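Local coordinates for protein Cap5O (Staphylococcus aureus, PDB 3OJO) that probably oxidises UDP-N-acetyl-mannosamine with NAD as the acceptor, a dehydrogenase step in the making of the capsular polysaccharide, at residues I155-C160 and G181-A186; L173-R178 and F198-M203; C187-K192 and M203-A208. One frame throughout, in Å; residues are numbered along the deposited sequence.

Interaction 1: residues I155-C160 and G181-A186; sequences IYLVHC and GGVTKA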
loop_
_atom_site.group_PDB
_atom_site.type_symbol
_atom_site.label_atom_id
_atom_site.label_comp_id
_atom_site.label_asym_id
_atom_site.label_seq_id
_atom_site.Cartn_x
_atom_site.Cartn_y
_atom_site.Cartn_z
ATOM N N ILE B 155 -28.908 5.145 -27.307
ATOM C CA ILE B 155 -27.444 5.293 -27.388
ATOM C C ILE B 155 -26.719 4.485 -26.318
ATOM O O ILE B 155 -27.250 4.278 -25.222
ATOM C CB ILE B 155 -26.927 6.751 -27.432
ATOM C CG1 ILE B 155 -27.447 7.600 -26.278
ATOM C CG2 ILE B 155 -27.083 7.397 -28.788
ATOM C CD1 ILE B 155 -26.465 7.621 -25.149
ATOM N N TYR B 156 -25.476 4.106 -26.610
ATOM C CA TYR B 156 -24.697 3.302 -25.688
ATOM C C TYR B 156 -23.510 4.044 -25.117
ATOM O O TYR B 156 -22.728 4.629 -25.870
ATOM C CB TYR B 156 -24.334 1.948 -26.310
ATOM C CG TYR B 156 -25.545 1.262 -26.901
ATOM C CD1 TYR B 156 -26.521 0.696 -26.081
ATOM C CD2 TYR B 156 -25.763 1.251 -28.275
ATOM C CE1 TYR B 156 -27.671 0.117 -26.615
ATOM C CE2 TYR B 156 -26.906 0.668 -28.824
ATOM C CZ TYR B 156 -27.861 0.105 -27.989
ATOM O OH TYR B 156 -28.995 -0.466 -28.520
ATOM N N LEU B 157 -23.426 4.079 -23.777
ATOM C CA LEU B 157 -22.367 4.764 -23.052
ATOM C C LEU B 157 -21.382 3.769 -22.415
ATOM O O LEU B 157 -21.751 3.037 -21.496
ATOM C CB LEU B 157 -22.953 5.706 -21.992
ATOM C CG LEU B 157 -23.758 6.931 -22.416
ATOM C CD1 LEU B 157 -24.069 7.801 -21.199
ATOM C CD2 LEU B 157 -23.020 7.763 -23.458
ATOM N N VAL B 158 -20.138 3.735 -22.933
ATOM C CA VAL B 158 -19.047 2.862 -22.480
ATOM C C VAL B 158 -17.837 3.685 -21.992
ATOM O O VAL B 158 -17.419 4.622 -22.670
ATOM C CB VAL B 158 -18.570 1.896 -23.608
ATOM C CG1 VAL B 158 -17.464 0.946 -23.121
ATOM C CG2 VAL B 158 -19.722 1.119 -24.232
ATOM N N HIS B 159 -17.259 3.303 -20.839
ATOM C CA HIS B 159 -15.984 3.804 -20.374
ATOM C C HIS B 159 -15.052 2.631 -20.533
ATOM O O HIS B 159 -15.253 1.596 -19.901
ATOM C CB HIS B 159 -15.968 4.271 -18.911
ATOM C CG HIS B 159 -14.590 4.696 -18.438
ATOM N ND1 HIS B 159 -13.823 5.608 -19.154
ATOM C CD2 HIS B 159 -13.894 4.324 -17.335
ATOM C CE1 HIS B 159 -12.690 5.729 -18.484
ATOM N NE2 HIS B 159 -12.693 4.988 -17.378
ATOM N N CYS B 160 -14.087 2.752 -21.435
ATOM C CA CYS B 160 -13.053 1.754 -21.589
ATOM C C CYS B 160 -11.713 2.477 -21.406
ATOM O O CYS B 160 -11.265 3.186 -22.303
ATOM C CB CYS B 160 -13.126 1.014 -22.917
ATOM S SG CYS B 160 -11.699 -0.063 -23.197
ATOM N N GLY B 181 -16.680 -0.894 -19.371
ATOM C CA GLY B 181 -17.581 -0.367 -18.359
ATOM C C GLY B 181 -18.790 0.311 -18.968
ATOM O O GLY B 181 -18.732 1.498 -19.301
ATOM N N GLY B 182 -19.886 -0.442 -19.115
ATOM C CA GLY B 182 -21.136 0.076 -19.660
ATOM C C GLY B 182 -22.041 0.667 -18.594
ATOM O O GLY B 182 -22.017 0.230 -17.439
ATOM N N VAL B 183 -22.850 1.674 -18.976
ATOM C CA VAL B 183 -23.799 2.312 -18.054
ATOM C C VAL B 183 -24.943 1.323 -17.795
ATOM O O VAL B 183 -25.461 1.256 -16.676
ATOM C CB VAL B 183 -24.283 3.694 -18.572
ATOM C CG1 VAL B 183 -25.350 4.302 -17.660
ATOM C CG2 VAL B 183 -23.117 4.646 -18.706
ATOM N N THR B 184 -25.295 0.531 -18.833
ATOM C CA THR B 184 -26.302 -0.530 -18.815
ATOM C C THR B 184 -25.635 -1.799 -19.361
ATOM O O THR B 184 -24.525 -1.732 -19.912
ATOM C CB THR B 184 -27.541 -0.154 -19.670
ATOM O OG1 THR B 184 -27.216 -0.200 -21.069
ATOM C CG2 THR B 184 -28.166 1.187 -19.277
ATOM N N LYS B 185 -26.321 -2.948 -19.238
ATOM C CA LYS B 185 -25.831 -4.232 -19.740
ATOM C C LYS B 185 -25.804 -4.210 -21.293
ATOM O O LYS B 185 -24.958 -4.869 -21.906
ATOM C CB LYS B 185 -26.661 -5.402 -19.159
ATOM C CG LYS B 185 -26.527 -5.562 -17.623
ATOM C CD LYS B 185 -27.823 -6.113 -16.921
ATOM C CE LYS B 185 -27.714 -6.294 -15.405
ATOM N NZ LYS B 185 -28.455 -5.241 -14.621
ATOM N N ALA B 186 -26.689 -3.399 -21.918
ATOM C CA ALA B 186 -26.754 -3.224 -23.375
ATOM C C ALA B 186 -25.526 -2.453 -23.882
ATOM O O ALA B 186 -24.979 -2.804 -24.936
ATOM C CB ALA B 186 -28.032 -2.495 -23.757
#

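Interaction 2: residues L173-R178 and F198-M203; sequences LVHNNR and FVQGEM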
loop_
_atom_site.group_PDB
_atom_site.type_symbol
_atom_site.label_atom_id
_atom_site.label_comp_id
_atom_site.label_asym_id
_atom_site.label_seq_id
_atom_site.Cartn_x
_atom_site.Cartn_y
_atom_site.Cartn_z
ATOM N N LEU B 173 -2.347 -2.521 -27.885
ATOM C CA LEU B 173 -3.747 -2.246 -28.193
ATOM C C LEU B 173 -4.538 -3.522 -28.537
ATOM O O LEU B 173 -5.695 -3.637 -28.148
ATOM C CB LEU B 173 -3.764 -1.251 -29.369
ATOM C CG LEU B 173 -4.793 -0.101 -29.427
ATOM C CD1 LEU B 173 -4.841 0.709 -28.142
ATOM C CD2 LEU B 173 -4.455 0.832 -30.577
ATOM N N VAL B 174 -3.890 -4.492 -29.208
ATOM C CA VAL B 174 -4.464 -5.769 -29.633
ATOM C C VAL B 174 -4.532 -6.829 -28.500
ATOM O O VAL B 174 -5.602 -7.407 -28.260
ATOM C CB VAL B 174 -3.712 -6.298 -30.906
ATOM C CG1 VAL B 174 -4.034 -7.760 -31.204
ATOM C CG2 VAL B 174 -4.035 -5.448 -32.124
ATOM N N HIS B 175 -3.381 -7.097 -27.842
ATOM C CA HIS B 175 -3.193 -8.147 -26.834
ATOM C C HIS B 175 -3.521 -7.878 -25.365
ATOM O O HIS B 175 -3.645 -8.835 -24.596
ATOM C CB HIS B 175 -1.824 -8.814 -26.999
ATOM C CG HIS B 175 -1.628 -9.400 -28.358
ATOM N ND1 HIS B 175 -0.744 -8.843 -29.262
ATOM C CD2 HIS B 175 -2.258 -10.443 -28.945
ATOM C CE1 HIS B 175 -0.841 -9.581 -30.357
ATOM N NE2 HIS B 175 -1.748 -10.547 -30.217
ATOM N N ASN B 176 -3.675 -6.612 -24.970
ATOM C CA ASN B 176 -4.021 -6.279 -23.596
ATOM C C ASN B 176 -5.456 -6.640 -23.282
ATOM O O ASN B 176 -6.342 -6.462 -24.124
ATOM C CB ASN B 176 -3.870 -4.769 -23.340
ATOM C CG ASN B 176 -2.534 -4.306 -22.840
ATOM O OD1 ASN B 176 -1.524 -5.016 -22.895
ATOM N ND2 ASN B 176 -2.512 -3.081 -22.338
ATOM N N ASN B 177 -5.690 -7.057 -22.028
ATOM C CA ASN B 177 -7.015 -7.296 -21.485
ATOM C C ASN B 177 -7.654 -5.918 -21.333
ATOM O O ASN B 177 -6.973 -4.932 -21.052
ATOM C CB ASN B 177 -6.957 -8.027 -20.157
ATOM C CG ASN B 177 -6.445 -9.440 -20.235
ATOM O OD1 ASN B 177 -6.214 -10.006 -21.305
ATOM N ND2 ASN B 177 -6.283 -10.059 -19.085
ATOM N N ARG B 178 -8.938 -5.841 -21.591
ATOM C CA ARG B 178 -9.638 -4.590 -21.656
ATOM C C ARG B 178 -10.837 -4.570 -20.739
ATOM O O ARG B 178 -11.596 -5.537 -20.702
ATOM C CB ARG B 178 -10.079 -4.427 -23.110
ATOM C CG ARG B 178 -10.197 -3.004 -23.558
ATOM C CD ARG B 178 -10.365 -2.919 -25.056
ATOM N NE ARG B 178 -9.082 -2.705 -25.726
ATOM C CZ ARG B 178 -8.518 -1.515 -25.890
ATOM N NH1 ARG B 178 -9.102 -0.424 -25.406
ATOM N NH2 ARG B 178 -7.360 -1.407 -26.528
ATOM N N PHE B 198 -10.418 -5.913 -33.430
ATOM C CA PHE B 198 -8.981 -6.242 -33.389
ATOM C C PHE B 198 -8.506 -6.753 -32.030
ATOM O O PHE B 198 -7.397 -7.285 -31.947
ATOM C CB PHE B 198 -8.135 -5.011 -33.803
ATOM C CG PHE B 198 -8.293 -3.821 -32.880
ATOM C CD1 PHE B 198 -9.330 -2.908 -33.065
ATOM C CD2 PHE B 198 -7.438 -3.641 -31.794
ATOM C CE1 PHE B 198 -9.502 -1.844 -32.185
ATOM C CE2 PHE B 198 -7.610 -2.564 -30.920
ATOM C CZ PHE B 198 -8.638 -1.674 -31.126
ATOM N N VAL B 199 -9.299 -6.539 -30.959
ATOM C CA VAL B 199 -8.892 -6.969 -29.609
ATOM C C VAL B 199 -8.925 -8.501 -29.477
ATOM O O VAL B 199 -9.991 -9.125 -29.579
ATOM C CB VAL B 199 -9.594 -6.225 -28.420
ATOM C CG1 VAL B 199 -9.115 -6.748 -27.062
ATOM C CG2 VAL B 199 -9.381 -4.722 -28.510
ATOM N N GLN B 200 -7.730 -9.076 -29.266
ATOM C CA GLN B 200 -7.480 -10.497 -29.044
ATOM C C GLN B 200 -7.370 -10.780 -27.542
ATOM O O GLN B 200 -7.550 -11.922 -27.113
ATOM C CB GLN B 200 -6.209 -10.944 -29.789
ATOM C CG GLN B 200 -6.477 -11.309 -31.248
ATOM C CD GLN B 200 -5.222 -11.308 -32.086
ATOM O OE1 GLN B 200 -4.333 -12.160 -31.936
ATOM N NE2 GLN B 200 -5.149 -10.375 -33.027
ATOM N N GLY B 201 -7.104 -9.731 -26.761
ATOM C CA GLY B 201 -7.023 -9.797 -25.311
ATOM C C GLY B 201 -8.393 -10.043 -24.709
ATOM O O GLY B 201 -9.404 -9.994 -25.409
ATOM N N GLU B 202 -8.436 -10.337 -23.412
ATOM C CA GLU B 202 -9.673 -10.614 -22.686
ATOM C C GLU B 202 -10.457 -9.320 -22.514
ATOM O O GLU B 202 -9.859 -8.270 -22.319
ATOM C CB GLU B 202 -9.323 -11.242 -21.321
ATOM C CG GLU B 202 -10.486 -11.590 -20.402
ATOM C CD GLU B 202 -10.121 -11.820 -18.943
ATOM O OE1 GLU B 202 -10.999 -11.607 -18.073
ATOM O OE2 GLU B 202 -8.961 -12.210 -18.666
ATOM N N MET B 203 -11.782 -9.390 -22.603
ATOM C CA MET B 203 -12.629 -8.233 -22.389
ATOM C C MET B 203 -13.420 -8.442 -21.112
ATOM O O MET B 203 -14.279 -9.321 -21.042
ATOM C CB MET B 203 -13.529 -7.957 -23.591
ATOM C CG MET B 203 -12.750 -7.588 -24.818
ATOM S SD MET B 203 -13.775 -6.647 -25.946
ATOM C CE MET B 203 -13.279 -7.384 -27.462
#

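Interaction 3: residues C187-K192 and M203-A208; sequences CIEAGK and MIETDA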
loop_
_atom_site.group_PDB
_atom_site.type_symbol
_atom_site.label_atom_id
_atom_site.label_comp_id
_atom_site.label_asym_id
_atom_site.label_seq_id
_atom_site.Cartn_x
_atom_site.Cartn_y
_atom_site.Cartn_z
ATOM N N CYS B 187 -25.087 -1.422 -23.102
ATOM C CA CYS B 187 -23.903 -0.586 -23.344
ATOM C C CYS B 187 -22.655 -1.463 -23.378
ATOM O O CYS B 187 -21.823 -1.311 -24.281
ATOM C CB CYS B 187 -23.782 0.506 -22.287
ATOM S SG CYS B 187 -25.162 1.690 -22.257
ATOM N N ILE B 188 -22.584 -2.444 -22.445
ATOM C CA ILE B 188 -21.504 -3.427 -22.356
ATOM C C ILE B 188 -21.397 -4.216 -23.665
ATOM O O ILE B 188 -20.288 -4.421 -24.165
ATOM C CB ILE B 188 -21.648 -4.353 -21.108
ATOM C CG1 ILE B 188 -21.629 -3.534 -19.800
ATOM C CG2 ILE B 188 -20.565 -5.427 -21.080
ATOM C CD1 ILE B 188 -22.284 -4.218 -18.529
ATOM N N GLU B 189 -22.542 -4.647 -24.221
ATOM C CA GLU B 189 -22.598 -5.412 -25.474
ATOM C C GLU B 189 -22.136 -4.589 -26.673
ATOM O O GLU B 189 -21.404 -5.113 -27.531
ATOM C CB GLU B 189 -23.998 -6.000 -25.706
ATOM C CG GLU B 189 -24.379 -7.109 -24.736
ATOM C CD GLU B 189 -23.427 -8.288 -24.655
ATOM O OE1 GLU B 189 -23.084 -8.855 -25.719
ATOM O OE2 GLU B 189 -23.015 -8.637 -23.522
ATOM N N ALA B 190 -22.525 -3.291 -26.700
ATOM C CA ALA B 190 -22.132 -2.343 -27.738
ATOM C C ALA B 190 -20.602 -2.095 -27.722
ATOM O O ALA B 190 -19.976 -2.029 -28.789
ATOM C CB ALA B 190 -22.889 -1.045 -27.553
ATOM N N GLY B 191 -20.029 -2.012 -26.511
ATOM C CA GLY B 191 -18.594 -1.850 -26.282
ATOM C C GLY B 191 -17.800 -3.027 -26.806
ATOM O O GLY B 191 -16.785 -2.834 -27.484
ATOM N N LYS B 192 -18.281 -4.258 -26.528
ATOM C CA LYS B 192 -17.664 -5.503 -27.002
ATOM C C LYS B 192 -17.671 -5.559 -28.521
ATOM O O LYS B 192 -16.686 -5.988 -29.121
ATOM C CB LYS B 192 -18.395 -6.745 -26.455
ATOM C CG LYS B 192 -18.324 -6.934 -24.933
ATOM C CD LYS B 192 -18.520 -8.390 -24.521
ATOM C CE LYS B 192 -19.944 -8.867 -24.650
ATOM N NZ LYS B 192 -20.081 -10.326 -24.388
ATOM N N MET B 203 -11.782 -9.390 -22.603
ATOM C CA MET B 203 -12.629 -8.233 -22.389
ATOM C C MET B 203 -13.420 -8.442 -21.112
ATOM O O MET B 203 -14.279 -9.321 -21.042
ATOM C CB MET B 203 -13.529 -7.957 -23.591
ATOM C CG MET B 203 -12.750 -7.588 -24.818
ATOM S SD MET B 203 -13.775 -6.647 -25.946
ATOM C CE MET B 203 -13.279 -7.384 -27.462
ATOM N N ILE B 204 -13.055 -7.694 -20.075
ATOM C CA ILE B 204 -13.667 -7.758 -18.756
ATOM C C ILE B 204 -14.925 -6.890 -18.798
ATOM O O ILE B 204 -14.860 -5.709 -19.153
ATOM C CB ILE B 204 -12.652 -7.382 -17.617
ATOM C CG1 ILE B 204 -11.475 -8.377 -17.528
ATOM C CG2 ILE B 204 -13.324 -7.327 -16.264
ATOM C CD1 ILE B 204 -10.349 -8.133 -18.439
ATOM N N GLU B 205 -16.067 -7.504 -18.496
ATOM C CA GLU B 205 -17.365 -6.852 -18.504
ATOM C C GLU B 205 -17.709 -6.380 -17.122
ATOM O O GLU B 205 -17.663 -7.160 -16.172
ATOM C CB GLU B 205 -18.460 -7.805 -18.998
ATOM C CG GLU B 205 -18.268 -8.289 -20.426
ATOM C CD GLU B 205 -19.261 -9.351 -20.846
ATOM O OE1 GLU B 205 -20.398 -9.343 -20.315
ATOM O OE2 GLU B 205 -18.895 -10.203 -21.690
ATOM N N THR B 206 -18.093 -5.104 -17.012
ATOM C CA THR B 206 -18.478 -4.478 -15.750
ATOM C C THR B 206 -19.276 -3.221 -16.027
ATOM O O THR B 206 -19.460 -2.885 -17.186
ATOM C CB THR B 206 -17.243 -4.258 -14.832
ATOM O OG1 THR B 206 -17.704 -3.663 -13.633
ATOM C CG2 THR B 206 -16.149 -3.383 -15.463
ATOM N N ASP B 207 -19.755 -2.536 -14.985
ATOM C CA ASP B 207 -20.455 -1.274 -15.173
ATOM C C ASP B 207 -19.446 -0.097 -15.152
ATOM O O ASP B 207 -18.322 -0.238 -14.651
ATOM C CB ASP B 207 -21.628 -1.099 -14.180
ATOM C CG ASP B 207 -21.237 -0.971 -12.711
ATOM O OD1 ASP B 207 -20.039 -1.164 -12.394
ATOM O OD2 ASP B 207 -22.115 -0.596 -11.896
ATOM N N ALA B 208 -19.847 1.032 -15.742
ATOM C CA ALA B 208 -19.040 2.234 -15.894
ATOM C C ALA B 208 -18.383 2.718 -14.590
ATOM O O ALA B 208 -17.181 2.978 -14.600
ATOM C CB ALA B 208 -19.854 3.340 -16.546
#

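Interaction 1: residues I155-C160 and G181-A186
Val183, just past the end of strand 178-182, turns its side chain toward the neighbouring strand 156-159: its CG2 branch, anti to the carbonyl carbon, lies 3.5 Å from Leu157 CB, the two side chains running side by side. Leu157, its CG anti to the carbonyl carbon (chi1 -66°), also packs on Met136 and Val140 of helix 135-145. Next to this pair, Val183 N gives a hydrogen bond to Leu157 O, 3.1 Å away and nearly along the C=O axis. The two strands are antiparallel neighbours in the mixed sheet of the Rossmann-type NAD-binding domain. His159 and Gly181 form the hydrogen-bonded pair, with His159 N 2.8 Å from Gly181 O in an almost straight bond (175° at the hydrogen) and Gly181 N 2.9 Å from His159 O. Gly181 and Gly182 put no side chain on either face, so the ends of Val158 and His159 are not matched across the strands. The His159 ring, anti to its backbone N (chi1 176°), leads away from strand 178-182 and hydrogen-bonds through ND1 to Val127 O. Tyr156 swings its ring obliquely against the first turn of helix 185-195, where CE1 comes within 3.9 Å of Ala186 CB.

Interaction 2: residues L173-R178 and F198-M203
The Phe198 ring presents an edge to the end of helix 169-175: Leu173 O lies near the ring plane, 3.5 Å from Phe198 CE2, and Val174 CG2 sits at the same rim. CG of Phe198 is held between its backbone N and carbonyl carbon (chi1 62°), the crowded position, and the ring also packs edge-to-face with Phe30. One face of the His175 imidazole carries Val174 CG1 over its centre, while the Gln200 amide runs alongside His175 with its plane 80° from the ring. The Arg178 guanidinium receives Leu173 O at its edge, in plane; NH2 reaches a lone pair of that carbonyl at 3.2 Å, the chain bending at chi3 to come back to its own segment, and NH1 forms a salt bridge with Glu162. Val199 CG2 meets NE obliquely.

The two segments start a parallel pairing of strands 178-182 and 203-207 at the last, outermost position of the Rossmann-type sheet, with Arg178 bridged to Met203. Arg178 N bonds to Glu202 O at 2.7 Å, almost along the C=O axis. Just ahead of the strands, Val174 O is gripped by two amides, Gln200 N at 2.9 Å and Gly201 N at 3.1 Å, which ties the helix end to the incoming loop. Gly201 lies so close to the carbonyls of His175 and Asn176 that a CB would clash with both. Asn177 OD1 accepts Glu202 N at 3.1 Å, the donor standing well above the amide plane. Glu202 itself packs on Lys252 of the second subunit.

Interaction 3: residues C187-K192 and M203-A208
Helix 185-195 is the crossover of a beta-alpha-beta unit, joining strand 178-182 to its parallel neighbour 203-207, and here it packs back against the second of those strands. The two run nearly antiparallel, at 153°, with their axes 9.1 Å apart at closest approach. Ile188 and Lys192, one helical turn apart, point toward the strand, and Met203 and Glu205 point back.

Ile188 is set with CG1 anti to the carbonyl carbon (chi1 -60°), which divides its two branches between neighbouring residues. CG2 lies against the aliphatic part of Glu205, 3.7 Å from its CG, the side chains crossing at about a right angle. The other branch extends along the strand, placing CD1 3.4 Å from Thr206 O. That carbonyl is turned to Gly182 N of strand 178-182, so the methyl lies over the junction of the two strands.

A turn further along the helix, Lys192 bends at chi3 and crosses the extended Glu205 at roughly a right angle. Its NZ makes a salt bridge to Glu205 OE2 at 2.9 Å, meeting the oxygen from above the carboxylate plane rather than within it. CD and CE of the lysine also lie along this oxygen. Glu189, whose chain turns back at chi2, adds a longer salt bridge within the helix, from its OE2 to Lys192 NZ at 3.5 Å. The ammonium thus bridges two carboxylates whose nearest oxygens, Glu189 OE2 and Glu205 OE1, are 4.2 Å apart with planes 80° to each other; its charge probably offsets their repulsion at the surface. Met203, bent at chi3, brings CE 4.0 Å from Lys192 O.

In the fold
All three interactions lie at one end of the large sheet of the NAD-binding domain. Interactions 1 and 3 have centres about 6 Å apart and share helix 185-195; strand 178-182, paired with 156-159 in interaction 1, also passes probable hydrogen bonds to the strand of interaction 3, Gly182 N to Thr206 O at 3.1 Å and Ala208 N to Gly182 O at 2.9 Å. Interaction 2 opens that same strand pairing and shares Met203 with interaction 3, their centres about 13 Å apart. Bound NAD lies about 8 Å from the His159 side chain and about 9 Å from that of Leu173, whereas interaction 3 lies away from the NAD and PDC sites.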